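Local atomic coordinates of superantigen-like protein SSL10 (Staphylococcus aureus subsp. aureus, PDB entry 6LWT), a protein that inhibits activation of the classical complement pathway by binding the Fc region of human IgG, and interferes with plasma clotting by binding prothrombin. Residues K25-K30 and V73-E78; K50-L55 and I85-G90. All coordinates share one frame; numbering follows the deposited sequence.

Interaction 1: residues K25-K30 and V73-E78; sequences KTMEMK and VFFVQE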
loop_
_atom_site.group_PDB
_atom_site.type_symbol
_atom_site.label_atom_id
_atom_site.label_comp_id
_atom_site.label_asym_id
_atom_site.label_seq_id
_atom_site.Cartn_x
_atom_site.Cartn_y
_atom_site.Cartn_z
ATOM N N LYS A 25 -1.923 10.382 -7.110
ATOM C CA LYS A 25 -3.329 10.026 -7.314
ATOM C C LYS A 25 -3.585 8.615 -6.827
ATOM O O LYS A 25 -2.873 7.681 -7.240
ATOM C CB LYS A 25 -3.716 10.070 -8.801
ATOM C CG LYS A 25 -3.590 11.426 -9.481
ATOM C CD LYS A 25 -4.489 11.514 -10.724
ATOM C CE LYS A 25 -5.909 11.997 -10.414
ATOM N NZ LYS A 25 -6.119 13.443 -10.723
ATOM N N THR A 26 -4.600 8.466 -5.977
ATOM C CA THR A 26 -5.072 7.159 -5.523
ATOM C C THR A 26 -6.585 7.122 -5.512
ATOM O O THR A 26 -7.229 8.151 -5.342
ATOM C CB THR A 26 -4.601 6.810 -4.089
ATOM O OG1 THR A 26 -5.227 7.674 -3.128
ATOM C CG2 THR A 26 -3.119 6.933 -3.970
ATOM N N MET A 27 -7.155 5.937 -5.672
ATOM C CA MET A 27 -8.600 5.749 -5.552
ATOM C C MET A 27 -8.862 4.388 -4.958
ATOM O O MET A 27 -8.194 3.417 -5.329
ATOM C CB MET A 27 -9.289 5.793 -6.926
ATOM C CG MET A 27 -9.096 7.062 -7.737
ATOM S SD MET A 27 -10.309 7.182 -9.076
ATOM C CE MET A 27 -9.593 6.027 -10.233
ATOM N N GLU A 28 -9.818 4.322 -4.030
ATOM C CA GLU A 28 -10.333 3.050 -3.536
ATOM C C GLU A 28 -11.584 2.739 -4.320
ATOM O O GLU A 28 -12.543 3.519 -4.309
ATOM C CB GLU A 28 -10.666 3.124 -2.059
ATOM C CG GLU A 28 -9.465 3.431 -1.201
ATOM C CD GLU A 28 -9.727 3.233 0.275
ATOM O OE1 GLU A 28 -9.388 4.147 1.057
ATOM O OE2 GLU A 28 -10.256 2.160 0.651
ATOM N N MET A 29 -11.569 1.615 -5.023
ATOM C CA MET A 29 -12.682 1.236 -5.884
ATOM C C MET A 29 -13.207 -0.091 -5.406
ATOM O O MET A 29 -12.485 -1.095 -5.369
ATOM C CB MET A 29 -12.241 1.164 -7.331
ATOM C CG MET A 29 -11.810 2.515 -7.886
ATOM S SD MET A 29 -10.952 2.359 -9.447
ATOM C CE MET A 29 -9.434 1.630 -8.917
ATOM N N LYS A 30 -14.476 -0.070 -5.020
ATOM C CA LYS A 30 -15.136 -1.204 -4.404
ATOM C C LYS A 30 -16.055 -1.886 -5.439
ATOM O O LYS A 30 -16.618 -1.223 -6.329
ATOM C CB LYS A 30 -15.882 -0.702 -3.151
ATOM C CG LYS A 30 -17.019 -1.572 -2.661
ATOM C CD LYS A 30 -17.534 -1.121 -1.299
ATOM C CE LYS A 30 -16.880 -1.893 -0.155
ATOM N NZ LYS A 30 -17.562 -1.660 1.152
ATOM N N VAL A 73 -10.251 -2.839 -5.353
ATOM C CA VAL A 73 -9.007 -2.372 -5.977
ATOM C C VAL A 73 -8.524 -1.096 -5.292
ATOM O O VAL A 73 -9.284 -0.111 -5.186
ATOM C CB VAL A 73 -9.177 -2.129 -7.500
ATOM C CG1 VAL A 73 -7.858 -1.705 -8.139
ATOM C CG2 VAL A 73 -9.663 -3.407 -8.175
ATOM N N PHE A 74 -7.281 -1.126 -4.804
ATOM C CA PHE A 74 -6.609 0.076 -4.317
ATOM C C PHE A 74 -5.684 0.546 -5.423
ATOM O O PHE A 74 -4.616 -0.036 -5.665
ATOM C CB PHE A 74 -5.832 -0.145 -3.030
ATOM C CG PHE A 74 -5.199 1.121 -2.502
ATOM C CD1 PHE A 74 -5.996 2.113 -1.950
ATOM C CD2 PHE A 74 -3.835 1.327 -2.565
ATOM C CE1 PHE A 74 -5.437 3.288 -1.451
ATOM C CE2 PHE A 74 -3.268 2.505 -2.081
ATOM C CZ PHE A 74 -4.066 3.486 -1.526
ATOM N N PHE A 75 -6.115 1.602 -6.096
ATOM C CA PHE A 75 -5.401 2.155 -7.257
ATOM C C PHE A 75 -4.378 3.181 -6.802
ATOM O O PHE A 75 -4.714 4.070 -6.004
ATOM C CB PHE A 75 -6.424 2.791 -8.206
ATOM C CG PHE A 75 -5.825 3.670 -9.271
ATOM C CD1 PHE A 75 -5.585 5.029 -9.029
ATOM C CD2 PHE A 75 -5.525 3.147 -10.522
ATOM C CE1 PHE A 75 -5.025 5.836 -10.017
ATOM C CE2 PHE A 75 -4.981 3.950 -11.511
ATOM C CZ PHE A 75 -4.721 5.288 -11.258
ATOM N N VAL A 76 -3.143 3.052 -7.297
ATOM C CA VAL A 76 -2.117 4.086 -7.176
ATOM C C VAL A 76 -1.564 4.331 -8.578
ATOM O O VAL A 76 -1.105 3.404 -9.239
ATOM C CB VAL A 76 -0.988 3.662 -6.206
ATOM C CG1 VAL A 76 0.142 4.684 -6.181
ATOM C CG2 VAL A 76 -1.562 3.449 -4.805
ATOM N N GLN A 77 -1.586 5.576 -9.031
ATOM C CA GLN A 77 -1.096 5.879 -10.385
ATOM C C GLN A 77 0.410 5.672 -10.526
ATOM O O GLN A 77 1.196 6.337 -9.866
ATOM C CB GLN A 77 -1.457 7.307 -10.806
ATOM C CG GLN A 77 -1.170 7.533 -12.293
ATOM C CD GLN A 77 -1.690 8.845 -12.840
ATOM O OE1 GLN A 77 -0.961 9.562 -13.531
ATOM N NE2 GLN A 77 -2.936 9.148 -12.573
ATOM N N GLU A 78 0.806 4.720 -11.360
ATOM C CA GLU A 78 2.196 4.591 -11.792
ATOM C C GLU A 78 2.462 5.453 -13.024
ATOM O O GLU A 78 3.552 6.029 -13.163
ATOM C CB GLU A 78 2.516 3.145 -12.137
ATOM C CG GLU A 78 2.302 2.173 -10.998
ATOM C CD GLU A 78 3.223 2.424 -9.813
ATOM O OE1 GLU A 78 4.372 2.909 -9.990
ATOM O OE2 GLU A 78 2.789 2.106 -8.702
#
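M29 and F75 meet across two antiparallel neighbouring strands, 26-30 and 73-76, of the OB-fold domain. The strand axes approach to 4.8 Å, at 168°. M29, V73, M27 and F75 share one face of the sheet. The M29 chain bends at its last torsion (chi3 -71°), which carries CE back over the partner strand; it crosses F75 and V73 obliquely, and the methyl makes a close approach of 3.3 Å to F75 CB and lies against V73 CG1. The F75 ring, its CG anti to the backbone N, lies on this face with an edge, in plane, at M27 N, while M27 CG packs more loosely near F75 CD1. F44 and F46 of strand 41-46 lie against the same methionines, so M29, V73 and F75 face the barrel interior, with M27 nearer the surface.

On the other face, E28 brings CG to the edge of the F74 ring, 3.8 Å from CD1, with carboxylate and ring planes 69° apart. Its extended chain carries the carboxylate on to a salt bridge with K139 of helix 133-148, the helix that also covers T26, F74 and V76. T26 and V76 lie side by side, methyl CG2 against methyl CG2.

Paired backbone bonds join M27 with F75 and M29 with V73. K25 and Q77 run side by side, pointing the same way, K25 CD 3.4 Å from Q77 NE2, and Q77 N donates to K25 O at 3.0 Å.

Interaction 2: residues K50-L55 and I85-G90; sequences KIQVLL and IFYTVG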
loop_
_atom_site.group_PDB
_atom_site.type_symbol
_atom_site.label_atom_id
_atom_site.label_comp_id
_atom_site.label_asym_id
_atom_site.label_seq_id
_atom_site.Cartn_x
_atom_site.Cartn_y
_atom_site.Cartn_z
ATOM N N LYS A 50 -10.196 4.588 -17.825
ATOM C CA LYS A 50 -9.603 3.316 -18.220
ATOM C C LYS A 50 -8.482 2.950 -17.258
ATOM O O LYS A 50 -7.482 3.647 -17.198
ATOM C CB LYS A 50 -9.059 3.395 -19.650
ATOM C CG LYS A 50 -10.154 3.596 -20.683
ATOM C CD LYS A 50 -9.616 3.596 -22.110
ATOM C CE LYS A 50 -8.731 4.795 -22.378
ATOM N NZ LYS A 50 -8.509 4.955 -23.845
ATOM N N ILE A 51 -8.665 1.846 -16.526
ATOM C CA ILE A 51 -7.698 1.368 -15.541
ATOM C C ILE A 51 -7.135 0.011 -15.972
ATOM O O ILE A 51 -7.905 -0.902 -16.268
ATOM C CB ILE A 51 -8.358 1.167 -14.160
ATOM C CG1 ILE A 51 -9.204 2.373 -13.747
ATOM C CG2 ILE A 51 -7.295 0.853 -13.104
ATOM C CD1 ILE A 51 -8.443 3.661 -13.633
ATOM N N GLN A 52 -5.813 -0.088 -16.029
ATOM C CA GLN A 52 -5.113 -1.341 -16.223
ATOM C C GLN A 52 -4.274 -1.664 -14.984
ATOM O O GLN A 52 -3.425 -0.865 -14.550
ATOM C CB GLN A 52 -4.211 -1.282 -17.463
ATOM C CG GLN A 52 -3.368 -2.540 -17.674
ATOM C CD GLN A 52 -2.859 -2.692 -19.104
ATOM O OE1 GLN A 52 -3.612 -2.524 -20.056
ATOM N NE2 GLN A 52 -1.583 -3.028 -19.253
ATOM N N VAL A 53 -4.509 -2.850 -14.431
ATOM C CA VAL A 53 -3.831 -3.327 -13.240
ATOM C C VAL A 53 -2.864 -4.429 -13.665
ATOM O O VAL A 53 -3.300 -5.405 -14.289
ATOM C CB VAL A 53 -4.827 -3.948 -12.234
ATOM C CG1 VAL A 53 -4.111 -4.323 -10.937
ATOM C CG2 VAL A 53 -6.019 -3.017 -12.005
ATOM N N LEU A 54 -1.584 -4.255 -13.341
ATOM C CA LEU A 54 -0.577 -5.294 -13.449
ATOM C C LEU A 54 -0.684 -6.224 -12.251
ATOM O O LEU A 54 -0.641 -5.764 -11.096
ATOM C CB LEU A 54 0.818 -4.685 -13.518
ATOM C CG LEU A 54 2.019 -5.649 -13.545
ATOM C CD1 LEU A 54 2.073 -6.428 -14.848
ATOM C CD2 LEU A 54 3.312 -4.888 -13.329
ATOM N N LEU A 55 -0.836 -7.518 -12.527
ATOM C CA LEU A 55 -0.839 -8.547 -11.503
ATOM C C LEU A 55 0.610 -9.042 -11.308
ATOM O O LEU A 55 1.151 -9.678 -12.204
ATOM C CB LEU A 55 -1.763 -9.698 -11.911
ATOM C CG LEU A 55 -3.224 -9.341 -12.190
ATOM C CD1 LEU A 55 -3.973 -10.541 -12.759
ATOM C CD2 LEU A 55 -3.933 -8.835 -10.937
ATOM N N ILE A 85 -5.033 5.680 -20.619
ATOM C CA ILE A 85 -5.066 4.472 -19.792
ATOM C C ILE A 85 -4.252 4.796 -18.533
ATOM O O ILE A 85 -3.133 5.282 -18.624
ATOM C CB ILE A 85 -4.514 3.241 -20.533
ATOM C CG1 ILE A 85 -5.429 2.907 -21.729
ATOM C CG2 ILE A 85 -4.444 2.039 -19.582
ATOM C CD1 ILE A 85 -4.864 1.890 -22.706
ATOM N N PHE A 86 -4.832 4.521 -17.369
ATOM C CA PHE A 86 -4.186 4.794 -16.084
ATOM C C PHE A 86 -3.699 3.455 -15.534
ATOM O O PHE A 86 -4.495 2.537 -15.405
ATOM C CB PHE A 86 -5.184 5.451 -15.140
ATOM C CG PHE A 86 -5.551 6.857 -15.530
ATOM C CD1 PHE A 86 -6.466 7.102 -16.548
ATOM C CD2 PHE A 86 -4.961 7.941 -14.893
ATOM C CE1 PHE A 86 -6.806 8.397 -16.906
ATOM C CE2 PHE A 86 -5.292 9.244 -15.248
ATOM C CZ PHE A 86 -6.215 9.467 -16.262
ATOM N N TYR A 87 -2.404 3.355 -15.224
ATOM C CA TYR A 87 -1.788 2.081 -14.847
ATOM C C TYR A 87 -1.541 2.017 -13.350
ATOM O O TYR A 87 -1.048 2.980 -12.750
ATOM C CB TYR A 87 -0.461 1.850 -15.576
ATOM C CG TYR A 87 -0.628 1.734 -17.059
ATOM C CD1 TYR A 87 -0.779 2.878 -17.852
ATOM C CD2 TYR A 87 -0.676 0.495 -17.683
ATOM C CE1 TYR A 87 -0.963 2.781 -19.217
ATOM C CE2 TYR A 87 -0.848 0.392 -19.055
ATOM C CZ TYR A 87 -0.997 1.531 -19.818
ATOM O OH TYR A 87 -1.182 1.413 -21.193
ATOM N N THR A 88 -1.832 0.854 -12.778
ATOM C CA THR A 88 -1.603 0.605 -11.348
ATOM C C THR A 88 -1.053 -0.824 -11.215
ATOM O O THR A 88 -1.155 -1.633 -12.154
ATOM C CB THR A 88 -2.897 0.850 -10.534
ATOM O OG1 THR A 88 -2.659 0.719 -9.117
ATOM C CG2 THR A 88 -4.015 -0.080 -10.972
ATOM N N VAL A 89 -0.462 -1.134 -10.060
ATOM C CA VAL A 89 0.156 -2.447 -9.840
ATOM C C VAL A 89 -0.449 -3.080 -8.584
ATOM O O VAL A 89 -0.455 -2.469 -7.529
ATOM C CB VAL A 89 1.679 -2.337 -9.683
ATOM C CG1 VAL A 89 2.310 -3.705 -9.424
ATOM C CG2 VAL A 89 2.342 -1.683 -10.908
ATOM N N GLY A 90 -0.913 -4.319 -8.708
ATOM C CA GLY A 90 -1.452 -5.086 -7.571
ATOM C C GLY A 90 -2.671 -4.449 -6.956
ATOM O O GLY A 90 -3.477 -3.834 -7.637
#
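A parallel strand pair of the OB-fold barrel joins Q52 to Y87 and V53 to T88, where strand 50-54 runs beside strand 85-89 with axes approaching to 4.6 Å. Five backbone bonds pass back and forth between the strands: F86 N to K50 O, Q52 N to F86 O, T88 N to Q52 O, L54 N to T88 O, and finally G90 N to L54 O at 2.8 Å. G90, with positive phi, follows the last paired residue.

One face of the sheet carries Q52, Y87, I85, L54 and V89. Q52 and Y87 lie side by side, pointing the same way. Q52 CG is anti to its backbone N (chi1 176°) and the chain beyond is extended; NE2 comes to the ring edge, 3.5 Å from CE2, and the amide plane stands 74° to the ring. R43 NE donates to Q52 OE1, and the Y87 hydroxyl bonds to D81, so Q52 OE1 and the Y87 hydroxyl both have partners beyond the pair. I85 CG2 rests 3.4 Å above one face of the Y87 ring, offset toward the rim, and also touches Q52 CB. Farther along, L54 CD2 meets V89 CG2 at 4.1 Å.

The opposite face holds I51, V53, F86 and T88. T88 turns its methyl toward strand 50-54: CG2 lies 3.7 Å from V53 CG2 and 4.0 Å from I51 CG2. I51 crosses F86, bringing CD1 to CB at 4.0 Å, while K50 O sits at the edge of the F86 ring, near its plane. F44 and F75 pack against this side as well. A parallel pairing that joins otherwise antiparallel strands around a closed barrel is typical of the OB-fold.

Strand 85-93 joins the two contacts: it pairs in parallel with 49-54 in interaction 2 and antiparallel with 71-76, which carries interaction 1. Their centres lie 9 Å apart. Two probable hydrogen bonds connect them, E78 N to Y87 O at 2.9 Å and V76 N to T88 OG1 at 3.0 Å; the hydroxyl of T88 thus serves one neighbouring strand while its methyl packs against the other. F75 is shared: its CD2 approaches T88 CB at 3.5 Å, and it also touches I51 and F86. Q77 NE2 packs near F86 CD2. The four segments lie on strands that are neighbours across the barrel wall, in the order 26-30, 71-76, 85-93, 49-54.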